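Long-range contacts in chitinase A (Cycas revoluta, PDB 4R5E), which probably hydrolyses the beta-1,4 linkages of chitin, as a class V plant chitinase of glycoside hydrolase family 18: residues L115-E120 against K133-L138; E158-H163 against D185-M190; E120-Q125 against T173-Q178; G8-Y13 against L31-A36. All coordinates share one frame; numbering follows the deposited sequence.

Contact 1 (L115-E120 against K133-L138); sequences LDLDYE and KLVSEL. With AMI (allosamizoline), chain E.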
# COMPACT_ATOMS: atom_id res chain seq x y z
N LEU A 115 -5.13 9.14 9.97
CA LEU A 115 -3.75 8.72 10.13
C LEU A 115 -3.60 7.29 9.67
O LEU A 115 -4.51 6.48 9.83
CB LEU A 115 -3.36 8.76 11.61
CG LEU A 115 -3.22 10.13 12.24
CD1 LEU A 115 -3.11 10.01 13.75
CD2 LEU A 115 -2.00 10.83 11.66
N ASP A 116 -2.43 6.98 9.13
CA ASP A 116 -2.10 5.63 8.71
C ASP A 116 -0.70 5.29 9.21
O ASP A 116 0.17 6.16 9.26
CB ASP A 116 -2.17 5.54 7.19
CG ASP A 116 -1.77 4.19 6.64
OD1 ASP A 116 -2.49 3.19 6.88
OD2 ASP A 116 -0.75 4.12 5.93
N LEU A 117 -0.52 4.04 9.61
CA LEU A 117 0.79 3.55 10.03
C LEU A 117 1.30 2.56 9.00
O LEU A 117 0.63 1.57 8.71
CB LEU A 117 0.68 2.85 11.38
CG LEU A 117 0.07 3.68 12.51
CD1 LEU A 117 -0.07 2.82 13.75
CD2 LEU A 117 0.86 4.95 12.80
N ASP A 118 2.49 2.83 8.46
CA ASP A 118 3.15 1.90 7.55
C ASP A 118 4.44 1.38 8.19
O ASP A 118 5.51 1.98 8.06
CB ASP A 118 3.42 2.58 6.20
CG ASP A 118 4.01 1.62 5.17
OD1 ASP A 118 3.99 0.39 5.38
OD2 ASP A 118 4.52 2.13 4.14
N TYR A 119 4.29 0.25 8.88
CA TYR A 119 5.33 -0.39 9.66
C TYR A 119 5.51 -1.81 9.12
O TYR A 119 4.63 -2.65 9.29
CB TYR A 119 4.91 -0.43 11.14
CG TYR A 119 5.83 -1.15 12.10
CD1 TYR A 119 7.16 -1.42 11.79
CD2 TYR A 119 5.37 -1.53 13.36
CE1 TYR A 119 7.99 -2.07 12.70
CE2 TYR A 119 6.18 -2.17 14.27
CZ TYR A 119 7.49 -2.44 13.94
OH TYR A 119 8.31 -3.08 14.84
N GLU A 120 6.63 -2.05 8.46
CA GLU A 120 6.87 -3.31 7.75
C GLU A 120 8.11 -4.01 8.33
O GLU A 120 9.22 -3.76 7.87
CB GLU A 120 7.03 -3.02 6.25
CG GLU A 120 5.84 -2.26 5.68
CD GLU A 120 5.93 -1.98 4.19
OE1 GLU A 120 6.65 -2.71 3.48
OE2 GLU A 120 5.28 -1.01 3.73
N LYS A 133 0.72 -1.94 21.98
CA LYS A 133 0.67 -0.84 22.94
C LYS A 133 0.52 0.50 22.23
O LYS A 133 -0.33 1.31 22.60
CB LYS A 133 1.92 -0.83 23.83
CG LYS A 133 2.07 -2.05 24.71
CD LYS A 133 3.43 -2.05 25.38
CE LYS A 133 3.72 -3.34 26.12
NZ LYS A 133 5.07 -3.26 26.74
N LEU A 134 1.33 0.73 21.20
CA LEU A 134 1.25 1.98 20.44
C LEU A 134 -0.14 2.20 19.85
O LEU A 134 -0.71 3.28 19.99
CB LEU A 134 2.27 2.00 19.29
CG LEU A 134 2.29 3.33 18.52
CD1 LEU A 134 3.06 4.40 19.29
CD2 LEU A 134 2.87 3.13 17.13
N VAL A 135 -0.66 1.18 19.18
CA VAL A 135 -1.91 1.33 18.46
C VAL A 135 -3.09 1.48 19.43
O VAL A 135 -4.00 2.27 19.19
CB VAL A 135 -2.12 0.18 17.46
CG1 VAL A 135 -3.50 0.25 16.84
CG2 VAL A 135 -1.05 0.25 16.37
N SER A 136 -3.07 0.74 20.54
CA SER A 136 -4.11 0.89 21.56
C SER A 136 -4.14 2.32 22.11
O SER A 136 -5.20 2.92 22.28
CB SER A 136 -3.92 -0.11 22.68
OG SER A 136 -4.98 -0.05 23.62
N GLU A 137 -2.96 2.87 22.39
CA GLU A 137 -2.85 4.23 22.90
C GLU A 137 -3.31 5.25 21.85
O GLU A 137 -3.98 6.23 22.15
CB GLU A 137 -1.43 4.50 23.39
CG GLU A 137 -1.08 3.72 24.66
CD GLU A 137 0.42 3.49 24.88
OE1 GLU A 137 1.24 4.18 24.25
OE2 GLU A 137 0.77 2.62 25.71
N LEU A 138 -2.97 4.99 20.59
CA LEU A 138 -3.38 5.88 19.50
C LEU A 138 -4.89 5.89 19.31
O LEU A 138 -5.49 6.96 19.18
CB LEU A 138 -2.66 5.48 18.20
CG LEU A 138 -2.84 6.38 16.98
CD1 LEU A 138 -2.52 7.83 17.31
CD2 LEU A 138 -1.97 5.88 15.84
C1 AMI E . 4.79 -0.32 -0.08
C2 AMI E . 5.42 0.58 0.98
C3 AMI E . 6.25 1.62 0.24
C4 AMI E . 6.65 0.87 -1.04
C5 AMI E . 5.38 0.12 -1.41
C6 AMI E . 5.49 -1.02 -2.43
C7 AMI E . 3.19 0.80 1.05
C8 AMI E . 1.65 1.99 2.52
C9 AMI E . 0.79 0.65 0.64
N2 AMI E . 4.25 1.17 1.63
N7 AMI E . 1.95 1.14 1.38
O3 AMI E . 7.34 2.09 1.04
O4 AMI E . 7.08 1.74 -2.08
O6 AMI E . 6.39 -2.03 -2.00
O7 AMI E . 3.40 -0.05 -0.08
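Leu117 pushes its side chain from strand 114-119 against Leu134, Val135 and Leu138 on helix 125-149. Its CB leaves the strand toward the helix, and CG, anti to the carbonyl carbon (chi1 -55°), carries both methyls forward. CD1 makes most of the contacts. It slides past Val135 CG2 at 3.8 Å, the two side chains running in opposite directions, and meets Leu134 CD2 at 4.5 Å. It also reaches Leu138 CD2 at 4.2 Å, tip to tip. CD2, the other branch, comes within 4.3 Å of that same Leu138 CD2. Two residues earlier on the strand, Leu115 CD1 touches Leu138 CD1 at 4.2 Å, so each methyl of Leu138 serves a different leucine of the strand. Strand and helix run antiparallel, 177° apart with axes 11.7 Å from each other, as the first two members of a beta-alpha-beta unit of the TIM barrel. Alternate residues turn the other way, into the barrel, where Asp116 and Asp118 of the strand, with Glu120 just beyond it, form the DxDxE signature of family 18. Asp118 OD2 lies 2.7 Å from N2 of allosamizoline. Cutting Asp118 back to an alanine removes the nearer carboxylate and would probably leave N2 with only the more distant Glu120 OE2, at 3.2 Å, of the two acids. Asp116, deeper in, hydrogen-bonds through its carboxylate to Ser74 and Thr157 on the two flanking strands.

Contact 2 (E158-H163 against D185-M190); sequences EAVYFH and DWVNVM. With AMI (allosamizoline), chain E.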
# COMPACT_ATOMS: atom_id res chain seq x y z
N GLU A 158 -3.81 0.99 8.89
CA GLU A 158 -2.43 0.56 8.82
C GLU A 158 -2.21 -0.35 7.63
O GLU A 158 -3.13 -1.04 7.16
CB GLU A 158 -1.98 -0.13 10.12
CG GLU A 158 -2.44 -1.57 10.25
CD GLU A 158 -2.09 -2.21 11.57
OE1 GLU A 158 -1.95 -3.45 11.60
OE2 GLU A 158 -1.97 -1.49 12.59
N ALA A 159 -0.98 -0.33 7.14
CA ALA A 159 -0.53 -1.30 6.16
C ALA A 159 -0.28 -2.64 6.84
O ALA A 159 0.29 -2.69 7.94
CB ALA A 159 0.74 -0.80 5.50
N VAL A 160 -0.68 -3.72 6.18
CA VAL A 160 -0.37 -5.06 6.64
C VAL A 160 0.25 -5.91 5.53
O VAL A 160 0.00 -5.70 4.33
CB VAL A 160 -1.59 -5.80 7.25
CG1 VAL A 160 -2.12 -5.07 8.47
CG2 VAL A 160 -2.70 -6.02 6.22
N TYR A 161 1.08 -6.85 5.96
CA TYR A 161 1.59 -7.93 5.12
C TYR A 161 0.43 -8.63 4.41
O TYR A 161 -0.71 -8.59 4.87
CB TYR A 161 2.37 -8.90 6.01
CG TYR A 161 3.18 -9.94 5.28
CD1 TYR A 161 4.16 -9.56 4.37
CD2 TYR A 161 3.00 -11.29 5.52
CE1 TYR A 161 4.91 -10.51 3.70
CE2 TYR A 161 3.75 -12.24 4.86
CZ TYR A 161 4.71 -11.84 3.95
OH TYR A 161 5.46 -12.78 3.29
N PHE A 162 0.71 -9.27 3.28
CA PHE A 162 -0.35 -9.92 2.50
C PHE A 162 -1.07 -11.00 3.30
O PHE A 162 -2.24 -11.30 3.02
CB PHE A 162 0.20 -10.50 1.19
CG PHE A 162 0.69 -11.92 1.29
CD1 PHE A 162 1.95 -12.20 1.80
CD2 PHE A 162 -0.08 -12.97 0.81
CE1 PHE A 162 2.42 -13.51 1.88
CE2 PHE A 162 0.38 -14.28 0.88
CZ PHE A 162 1.63 -14.54 1.41
N HIS A 163 -0.38 -11.59 4.28
CA HIS A 163 -0.87 -12.72 5.05
C HIS A 163 -1.04 -12.31 6.52
O HIS A 163 -0.32 -11.45 7.02
CB HIS A 163 0.14 -13.86 4.94
CG HIS A 163 -0.44 -15.22 5.21
ND1 HIS A 163 -0.72 -15.67 6.48
CD2 HIS A 163 -0.75 -16.23 4.38
CE1 HIS A 163 -1.19 -16.90 6.42
NE2 HIS A 163 -1.22 -17.27 5.15
N ASP A 185 -10.15 1.58 11.33
CA ASP A 185 -11.23 1.64 10.36
C ASP A 185 -11.07 0.60 9.26
O ASP A 185 -12.06 0.02 8.81
CB ASP A 185 -11.35 3.04 9.81
CG ASP A 185 -11.75 4.01 10.87
OD1 ASP A 185 -12.95 4.03 11.21
OD2 ASP A 185 -10.88 4.72 11.40
N TRP A 186 -9.83 0.35 8.85
CA TRP A 186 -9.50 -0.76 7.95
C TRP A 186 -8.01 -0.95 7.90
O TRP A 186 -7.25 -0.14 8.43
CB TRP A 186 -10.06 -0.54 6.54
CG TRP A 186 -9.44 0.56 5.72
CD1 TRP A 186 -8.33 0.47 4.92
CD2 TRP A 186 -9.93 1.90 5.57
NE1 TRP A 186 -8.09 1.67 4.30
CE2 TRP A 186 -9.06 2.56 4.67
CE3 TRP A 186 -11.01 2.60 6.10
CZ2 TRP A 186 -9.24 3.90 4.31
CZ3 TRP A 186 -11.19 3.92 5.74
CH2 TRP A 186 -10.31 4.56 4.86
N VAL A 187 -7.59 -2.03 7.24
CA VAL A 187 -6.18 -2.27 6.95
C VAL A 187 -5.98 -2.36 5.44
O VAL A 187 -6.85 -2.83 4.70
CB VAL A 187 -5.63 -3.52 7.65
CG1 VAL A 187 -5.72 -3.35 9.16
CG2 VAL A 187 -6.35 -4.80 7.21
N ASN A 188 -4.82 -1.89 5.01
CA ASN A 188 -4.41 -1.91 3.62
C ASN A 188 -3.50 -3.11 3.41
O ASN A 188 -2.35 -3.12 3.86
CB ASN A 188 -3.73 -0.59 3.28
CG ASN A 188 -4.69 0.58 3.37
OD1 ASN A 188 -5.79 0.53 2.83
ND2 ASN A 188 -4.27 1.64 4.04
N VAL A 189 -4.05 -4.14 2.77
CA VAL A 189 -3.37 -5.43 2.60
C VAL A 189 -2.43 -5.34 1.40
O VAL A 189 -2.89 -5.16 0.27
CB VAL A 189 -4.38 -6.58 2.38
CG1 VAL A 189 -3.66 -7.92 2.23
CG2 VAL A 189 -5.39 -6.64 3.52
N MET A 190 -1.13 -5.48 1.65
CA MET A 190 -0.12 -5.31 0.61
C MET A 190 0.05 -6.62 -0.14
O MET A 190 1.02 -7.35 0.03
CB MET A 190 1.19 -4.79 1.21
CG MET A 190 1.05 -3.35 1.70
SD MET A 190 2.53 -2.61 2.41
CE MET A 190 2.74 -3.63 3.85
C1 AMI E . 4.79 -0.32 -0.08
C2 AMI E . 5.42 0.58 0.98
C3 AMI E . 6.25 1.62 0.24
C4 AMI E . 6.65 0.87 -1.04
C5 AMI E . 5.38 0.12 -1.41
C6 AMI E . 5.49 -1.02 -2.43
C7 AMI E . 3.19 0.80 1.05
C8 AMI E . 1.65 1.99 2.52
C9 AMI E . 0.79 0.65 0.64
N2 AMI E . 4.25 1.17 1.63
N7 AMI E . 1.95 1.14 1.38
O3 AMI E . 7.34 2.09 1.04
O4 AMI E . 7.08 1.74 -2.08
O6 AMI E . 6.39 -2.03 -2.00
O7 AMI E . 3.40 -0.05 -0.08
O HOH W 1 3.04 -8.21 1.67
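Met190 bends back on itself at chi3 (-65°), which lays CE against Ala159 CB at 3.8 Å and over the carbonyl of Val160, while Val160 CG2, set between the backbone N and the carbonyl carbon, packs on Val189 CG2. The two segments are neighbouring parallel strands of the TIM barrel, 155-161 and 186-190, the short segments crossing at -41°. Three backbone bonds of 2.9 Å join them: Asn188 N to Glu158 O, Val160 N to Asn188 O, and Met190 N to Val160 O, all close to straight at the hydrogen. On the face with Val160 and Val189, Val187 meets Val160 at about a right angle, its CB 3.9 Å from Val160 CG1. Glu158 runs alongside Val187, its aliphatic CG covering CG1 of the valine. This is the outer side, where Phe224 of helix 217-227 also packs on Val160. Ala159 and Asn188 occupy the opposite face, inside the barrel. There Asn188 is held by both ends of its amide: OD1 takes a bent bond, 130° at the hydrogen, from Trp186 NE1, and ND2 bonds to Tyr32 OH. Met190 SD is 3.7 Å from O7 of allosamizoline, so this strand end forms part of the ligand site. Beyond the last direct bond a water bridges the two backbones, accepting from Phe162 N at 3.0 Å and donating to Met190 O at 2.7 Å.

Contact 3 (E120-Q125 against T173-Q178); sequences EYPEPQ and TEYPVQ. With AMI (allosamizoline), chain E; ACT (acetate ion), chain D.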
# COMPACT_ATOMS: atom_id res chain seq x y z
N GLU A 120 6.63 -2.05 8.46
CA GLU A 120 6.87 -3.31 7.75
C GLU A 120 8.11 -4.01 8.33
O GLU A 120 9.22 -3.76 7.87
CB GLU A 120 7.03 -3.02 6.25
CG GLU A 120 5.84 -2.26 5.68
CD GLU A 120 5.93 -1.98 4.19
OE1 GLU A 120 6.65 -2.71 3.48
OE2 GLU A 120 5.28 -1.01 3.73
N TYR A 121 7.96 -4.87 9.34
CA TYR A 121 6.68 -5.33 9.91
C TYR A 121 6.82 -5.48 11.41
O TYR A 121 7.93 -5.59 11.92
CB TYR A 121 6.29 -6.69 9.33
CG TYR A 121 6.28 -6.69 7.84
CD1 TYR A 121 5.15 -6.30 7.14
CD2 TYR A 121 7.41 -7.05 7.13
CE1 TYR A 121 5.14 -6.28 5.76
CE2 TYR A 121 7.41 -7.04 5.76
CZ TYR A 121 6.28 -6.65 5.08
OH TYR A 121 6.31 -6.65 3.71
N PRO A 122 5.68 -5.52 12.13
CA PRO A 122 5.69 -5.75 13.57
C PRO A 122 5.95 -7.22 13.92
O PRO A 122 5.06 -7.92 14.41
CB PRO A 122 4.28 -5.30 14.00
CG PRO A 122 3.44 -5.56 12.79
CD PRO A 122 4.33 -5.19 11.64
N GLU A 123 7.18 -7.65 13.68
CA GLU A 123 7.64 -8.98 14.03
C GLU A 123 9.12 -8.86 14.43
O GLU A 123 9.81 -7.97 13.93
CB GLU A 123 7.43 -9.96 12.87
CG GLU A 123 8.13 -9.60 11.57
CD GLU A 123 9.59 -10.02 11.51
OE1 GLU A 123 10.01 -10.88 12.31
OE2 GLU A 123 10.32 -9.47 10.67
N PRO A 124 9.61 -9.74 15.31
CA PRO A 124 8.98 -10.91 15.93
C PRO A 124 7.98 -10.55 17.03
O PRO A 124 7.54 -9.41 17.10
CB PRO A 124 10.18 -11.70 16.47
CG PRO A 124 11.21 -10.67 16.73
CD PRO A 124 11.05 -9.67 15.63
N GLN A 125 7.60 -11.53 17.85
CA GLN A 125 6.53 -11.36 18.83
C GLN A 125 6.68 -10.11 19.69
O GLN A 125 5.71 -9.39 19.91
CB GLN A 125 6.41 -12.61 19.72
CG GLN A 125 5.31 -12.55 20.77
CD GLN A 125 3.92 -12.40 20.19
OE1 GLN A 125 3.62 -12.90 19.10
NE2 GLN A 125 3.04 -11.72 20.92
N THR A 173 4.89 -14.42 14.80
CA THR A 173 3.75 -13.70 15.36
C THR A 173 2.66 -13.59 14.29
O THR A 173 2.77 -14.18 13.22
CB THR A 173 4.17 -12.31 15.89
OG1 THR A 173 3.07 -11.73 16.62
CG2 THR A 173 4.58 -11.37 14.77
N GLU A 174 1.59 -12.87 14.60
CA GLU A 174 0.50 -12.73 13.66
C GLU A 174 -0.30 -11.51 14.02
O GLU A 174 -0.28 -11.07 15.16
CB GLU A 174 -0.39 -13.98 13.66
CG GLU A 174 -1.13 -14.24 14.95
CD GLU A 174 -1.76 -15.62 14.97
OE1 GLU A 174 -1.01 -16.61 15.12
OE2 GLU A 174 -3.00 -15.72 14.83
N TYR A 175 -1.00 -10.96 13.04
CA TYR A 175 -1.81 -9.78 13.27
C TYR A 175 -3.02 -10.15 14.14
O TYR A 175 -3.76 -11.08 13.81
CB TYR A 175 -2.28 -9.17 11.96
CG TYR A 175 -1.17 -8.54 11.15
CD1 TYR A 175 -0.72 -7.26 11.44
CD2 TYR A 175 -0.57 -9.22 10.10
CE1 TYR A 175 0.29 -6.67 10.70
CE2 TYR A 175 0.44 -8.64 9.35
CZ TYR A 175 0.88 -7.36 9.66
OH TYR A 175 1.88 -6.78 8.90
N PRO A 176 -3.21 -9.43 15.26
CA PRO A 176 -4.35 -9.70 16.12
C PRO A 176 -5.61 -9.08 15.52
O PRO A 176 -5.84 -7.89 15.69
CB PRO A 176 -3.96 -9.04 17.44
CG PRO A 176 -3.08 -7.90 17.03
CD PRO A 176 -2.36 -8.34 15.79
N VAL A 177 -6.41 -9.88 14.83
CA VAL A 177 -7.49 -9.31 14.00
C VAL A 177 -8.64 -8.68 14.77
O VAL A 177 -9.21 -7.69 14.32
CB VAL A 177 -8.03 -10.32 12.95
CG1 VAL A 177 -6.91 -10.81 12.06
CG2 VAL A 177 -8.75 -11.49 13.62
N GLN A 178 -8.99 -9.24 15.93
CA GLN A 178 -10.05 -8.65 16.75
C GLN A 178 -9.62 -7.27 17.28
O GLN A 178 -10.39 -6.32 17.25
CB GLN A 178 -10.38 -9.58 17.91
CG GLN A 178 -11.57 -9.15 18.74
CD GLN A 178 -11.66 -9.95 20.03
OE1 GLN A 178 -10.78 -9.86 20.88
NE2 GLN A 178 -12.72 -10.74 20.17
C1 AMI E . 4.79 -0.32 -0.08
C2 AMI E . 5.42 0.58 0.98
C3 AMI E . 6.25 1.62 0.24
C4 AMI E . 6.65 0.87 -1.04
C5 AMI E . 5.38 0.12 -1.41
C6 AMI E . 5.49 -1.02 -2.43
C7 AMI E . 3.19 0.80 1.05
C8 AMI E . 1.65 1.99 2.52
C9 AMI E . 0.79 0.65 0.64
N2 AMI E . 4.25 1.17 1.63
N7 AMI E . 1.95 1.14 1.38
O3 AMI E . 7.34 2.09 1.04
O4 AMI E . 7.08 1.74 -2.08
O6 AMI E . 6.39 -2.03 -2.00
O7 AMI E . 3.40 -0.05 -0.08
C ACT D . -7.10 -10.98 18.36
O ACT D . -7.04 -9.74 18.55
OXT ACT D . -7.71 -11.49 17.38
CH3 ACT D . -6.42 -11.88 19.35
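The chain of 120-125 kinks three times where it meets 173-178, through cis peptides before Tyr121 and Pro124 and an inverse gamma turn centred on Pro122, and the touching parts run 123° apart. It is the loop on the C-terminal side of TIM-barrel strand 114-119, leading into helix 125-149; facing it are the short strand 173-174, which pairs with 165-166 in a small antiparallel hairpin, and the run into helix 177-183. Thr173 is the residue most covered here. Its OG1, anti to the backbone N (chi1 -171°), donates to Gln125 OE1 at 2.8 Å, coming from above the amide's carbonyl plane, 45° out of it. Gln125 bends at chi2 to bring its amide across Thr173 at about a right angle, and its NE2 goes on to Glu129. The methyl of Thr173 faces the loop itself: CG2 sits 3.5 Å from Pro122 O and 3.7 Å from Glu123 CB. Nearer the barrel the contact turns aromatic and apolar. Pro122 CG meets Tyr175 CE1 at 3.9 Å, the two side chains crossing at about a right angle. Tyr175 OH bonds to Tyr161 N, which ties 173-178 to the end region of strand 155-161, and lies 3.7 Å from Tyr121 CD1. Tyr121 in turn rests one ring face on its neighbour Glu120, whose CB lies over the ring centre, while the carboxylate of Glu120 reaches the inhibitor, OE2 being 3.2 Å from C2 of allosamizoline.

Contact 4 (G8-Y13 against L31-A36); sequences GFWPAY and LYYAFA. With NAA (2-acetamido-2-deoxy-beta-D-allopyranose), chain B; AMI (allosamizoline), chain E.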
# COMPACT_ATOMS: atom_id res chain seq x y z
N GLY A 8 -6.07 5.52 -2.86
CA GLY A 8 -4.85 5.77 -3.63
C GLY A 8 -3.78 6.37 -2.73
O GLY A 8 -4.09 7.20 -1.88
N PHE A 9 -2.53 5.94 -2.92
CA PHE A 9 -1.38 6.52 -2.22
C PHE A 9 -0.59 7.43 -3.15
O PHE A 9 -0.20 7.01 -4.25
CB PHE A 9 -0.45 5.41 -1.71
CG PHE A 9 -0.98 4.68 -0.52
CD1 PHE A 9 -1.90 3.66 -0.67
CD2 PHE A 9 -0.55 5.02 0.77
CE1 PHE A 9 -2.40 2.98 0.43
CE2 PHE A 9 -1.05 4.34 1.87
CZ PHE A 9 -1.96 3.32 1.70
N TRP A 10 -0.35 8.66 -2.70
CA TRP A 10 0.50 9.60 -3.43
C TRP A 10 1.79 9.82 -2.64
O TRP A 10 1.73 10.27 -1.50
CB TRP A 10 -0.21 10.94 -3.63
CG TRP A 10 0.68 11.91 -4.34
CD1 TRP A 10 0.95 11.93 -5.68
CD2 TRP A 10 1.47 12.96 -3.76
NE1 TRP A 10 1.83 12.94 -5.97
CE2 TRP A 10 2.16 13.59 -4.81
CE3 TRP A 10 1.62 13.45 -2.45
CZ2 TRP A 10 3.01 14.68 -4.60
CZ3 TRP A 10 2.47 14.53 -2.25
CH2 TRP A 10 3.15 15.13 -3.32
N PRO A 11 2.95 9.49 -3.24
CA PRO A 11 4.21 9.67 -2.54
C PRO A 11 4.82 11.04 -2.79
O PRO A 11 4.97 11.46 -3.94
CB PRO A 11 5.08 8.56 -3.12
CG PRO A 11 4.58 8.40 -4.52
CD PRO A 11 3.17 8.94 -4.59
N ALA A 12 5.18 11.73 -1.71
CA ALA A 12 5.72 13.08 -1.80
C ALA A 12 7.01 13.19 -2.62
O ALA A 12 7.28 14.25 -3.18
CB ALA A 12 5.93 13.67 -0.41
N TYR A 13 7.78 12.10 -2.71
CA TYR A 13 9.00 12.11 -3.53
C TYR A 13 8.71 12.46 -4.98
O TYR A 13 9.60 12.93 -5.68
CB TYR A 13 9.75 10.76 -3.50
CG TYR A 13 9.16 9.67 -4.39
CD1 TYR A 13 9.25 9.73 -5.79
CD2 TYR A 13 8.53 8.56 -3.83
CE1 TYR A 13 8.71 8.74 -6.59
CE2 TYR A 13 7.98 7.57 -4.63
CZ TYR A 13 8.07 7.66 -6.00
OH TYR A 13 7.52 6.68 -6.80
N LEU A 31 -7.50 9.43 -0.34
CA LEU A 31 -6.15 9.61 -0.90
C LEU A 31 -5.18 9.84 0.24
O LEU A 31 -5.43 10.66 1.13
CB LEU A 31 -6.12 10.79 -1.87
CG LEU A 31 -6.75 10.51 -3.23
CD1 LEU A 31 -7.05 11.79 -3.98
CD2 LEU A 31 -5.87 9.59 -4.06
N TYR A 32 -4.08 9.10 0.21
CA TYR A 32 -3.08 9.12 1.27
C TYR A 32 -1.86 9.89 0.83
O TYR A 32 -1.38 9.72 -0.31
CB TYR A 32 -2.62 7.70 1.59
CG TYR A 32 -3.56 6.82 2.40
CD1 TYR A 32 -4.85 6.54 1.95
CD2 TYR A 32 -3.13 6.23 3.57
CE1 TYR A 32 -5.69 5.70 2.68
CE2 TYR A 32 -3.95 5.38 4.28
CZ TYR A 32 -5.21 5.13 3.84
OH TYR A 32 -5.99 4.27 4.60
N TYR A 33 -1.34 10.70 1.74
CA TYR A 33 -0.06 11.39 1.57
C TYR A 33 1.00 10.49 2.21
O TYR A 33 0.91 10.18 3.39
CB TYR A 33 -0.09 12.74 2.28
CG TYR A 33 1.17 13.59 2.17
CD1 TYR A 33 2.30 13.28 2.91
CD2 TYR A 33 1.20 14.71 1.36
CE1 TYR A 33 3.45 14.07 2.82
CE2 TYR A 33 2.33 15.50 1.26
CZ TYR A 33 3.45 15.17 1.99
OH TYR A 33 4.59 15.96 1.90
N ALA A 34 2.00 10.09 1.43
CA ALA A 34 3.07 9.21 1.91
C ALA A 34 4.41 9.92 1.75
O ALA A 34 4.79 10.19 0.62
CB ALA A 34 3.05 7.92 1.11
N PHE A 35 5.17 10.21 2.82
CA PHE A 35 4.94 9.80 4.21
C PHE A 35 5.37 10.90 5.17
O PHE A 35 6.31 11.64 4.89
CB PHE A 35 5.82 8.59 4.56
CG PHE A 35 5.50 7.35 3.79
CD1 PHE A 35 4.46 6.53 4.18
CD2 PHE A 35 6.27 6.99 2.70
CE1 PHE A 35 4.17 5.37 3.48
CE2 PHE A 35 5.99 5.83 1.99
CZ PHE A 35 4.93 5.03 2.38
N ALA A 36 4.70 10.97 6.31
CA ALA A 36 5.25 11.68 7.45
C ALA A 36 6.35 10.81 8.06
O ALA A 36 6.31 9.57 7.96
CB ALA A 36 4.17 11.97 8.48
C1 NAA B . 11.74 6.24 -2.98
C2 NAA B . 13.08 6.81 -2.53
C3 NAA B . 13.52 7.98 -3.41
C4 NAA B . 13.43 7.60 -4.88
C5 NAA B . 12.03 7.10 -5.20
C6 NAA B . 11.86 6.69 -6.66
C7 NAA B . 13.38 6.51 -0.12
C8 NAA B . 13.19 7.10 1.25
N2 NAA B . 12.97 7.26 -1.15
O3 NAA B . 12.68 9.11 -3.15
O4 NAA B . 13.76 8.73 -5.69
O5 NAA B . 11.74 5.97 -4.38
O6 NAA B . 12.50 5.42 -6.89
O7 NAA B . 13.88 5.41 -0.27
C1 AMI E . 4.79 -0.32 -0.08
C2 AMI E . 5.42 0.58 0.98
C3 AMI E . 6.25 1.62 0.24
C4 AMI E . 6.65 0.87 -1.04
C5 AMI E . 5.38 0.12 -1.41
C6 AMI E . 5.49 -1.02 -2.43
C7 AMI E . 3.19 0.80 1.05
C8 AMI E . 1.65 1.99 2.52
C9 AMI E . 0.79 0.65 0.64
N2 AMI E . 4.25 1.17 1.63
N7 AMI E . 1.95 1.14 1.38
O3 AMI E . 7.34 2.09 1.04
O4 AMI E . 7.08 1.74 -2.08
O6 AMI E . 6.39 -2.03 -2.00
O7 AMI E . 3.40 -0.05 -0.08
O HOH W 2 7.39 9.87 -0.69
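Four backbone hydrogen bonds tie Gly8, Trp10 and Ala12 to Tyr32 and Ala34, the pairing of two adjacent parallel strands in the TIM barrel. Tyr32 N gives to Gly8 O and Trp10 N to Tyr32 O, both at 2.8 Å; Ala34 N to Trp10 O and Ala12 N to Ala34 O follow. Ala34 O also accepts a hydrogen bond from a water, which accepts one from Tyr13 N, extending the link beyond the strand. On the outer face the indole of Trp10, anti to the backbone N (chi1 179°), turns its edge to the face of Tyr33 in an offset edge-to-face pair, planes at 60°. Ala12 CB packs near Tyr33 OH at 3.5 Å. Inside the barrel Phe9 and Tyr32 lie side by side, pointing the same way, with centroids 4.3 Å apart. Tyr32 CG lies over one face of Phe9, and C9 of allosamizoline over the opposite face, offset toward the rim. At the mouth Tyr13 spreads its ring under a bound N-acetylallosamine; replacing Tyr13 by a serine would probably strip that sugar of its aromatic platform. C5 of the sugar stands 3.7 Å above the ring plane, over its centre.

Contacts 2 and 4 are both parallel strand pairs of the barrel wall, and each divides its side chains between the helix layer and the interior; a side-chain hydrogen bond joins the two. Contact 1 is also buried but purely apolar, joining the wall to its outer helix with no hydrogen bond across. Contact 3 is only partly buried and lies out on the loops, where turns, prolines and a side-chain hydrogen bond take over. It shares Glu120 with contact 1 and is likewise joined to contact 2 by a hydrogen bond from a side chain. Strand 114-119 of contact 1 pairs directly with strand 155-161 of contact 2. All four have residues that reach allosamizoline.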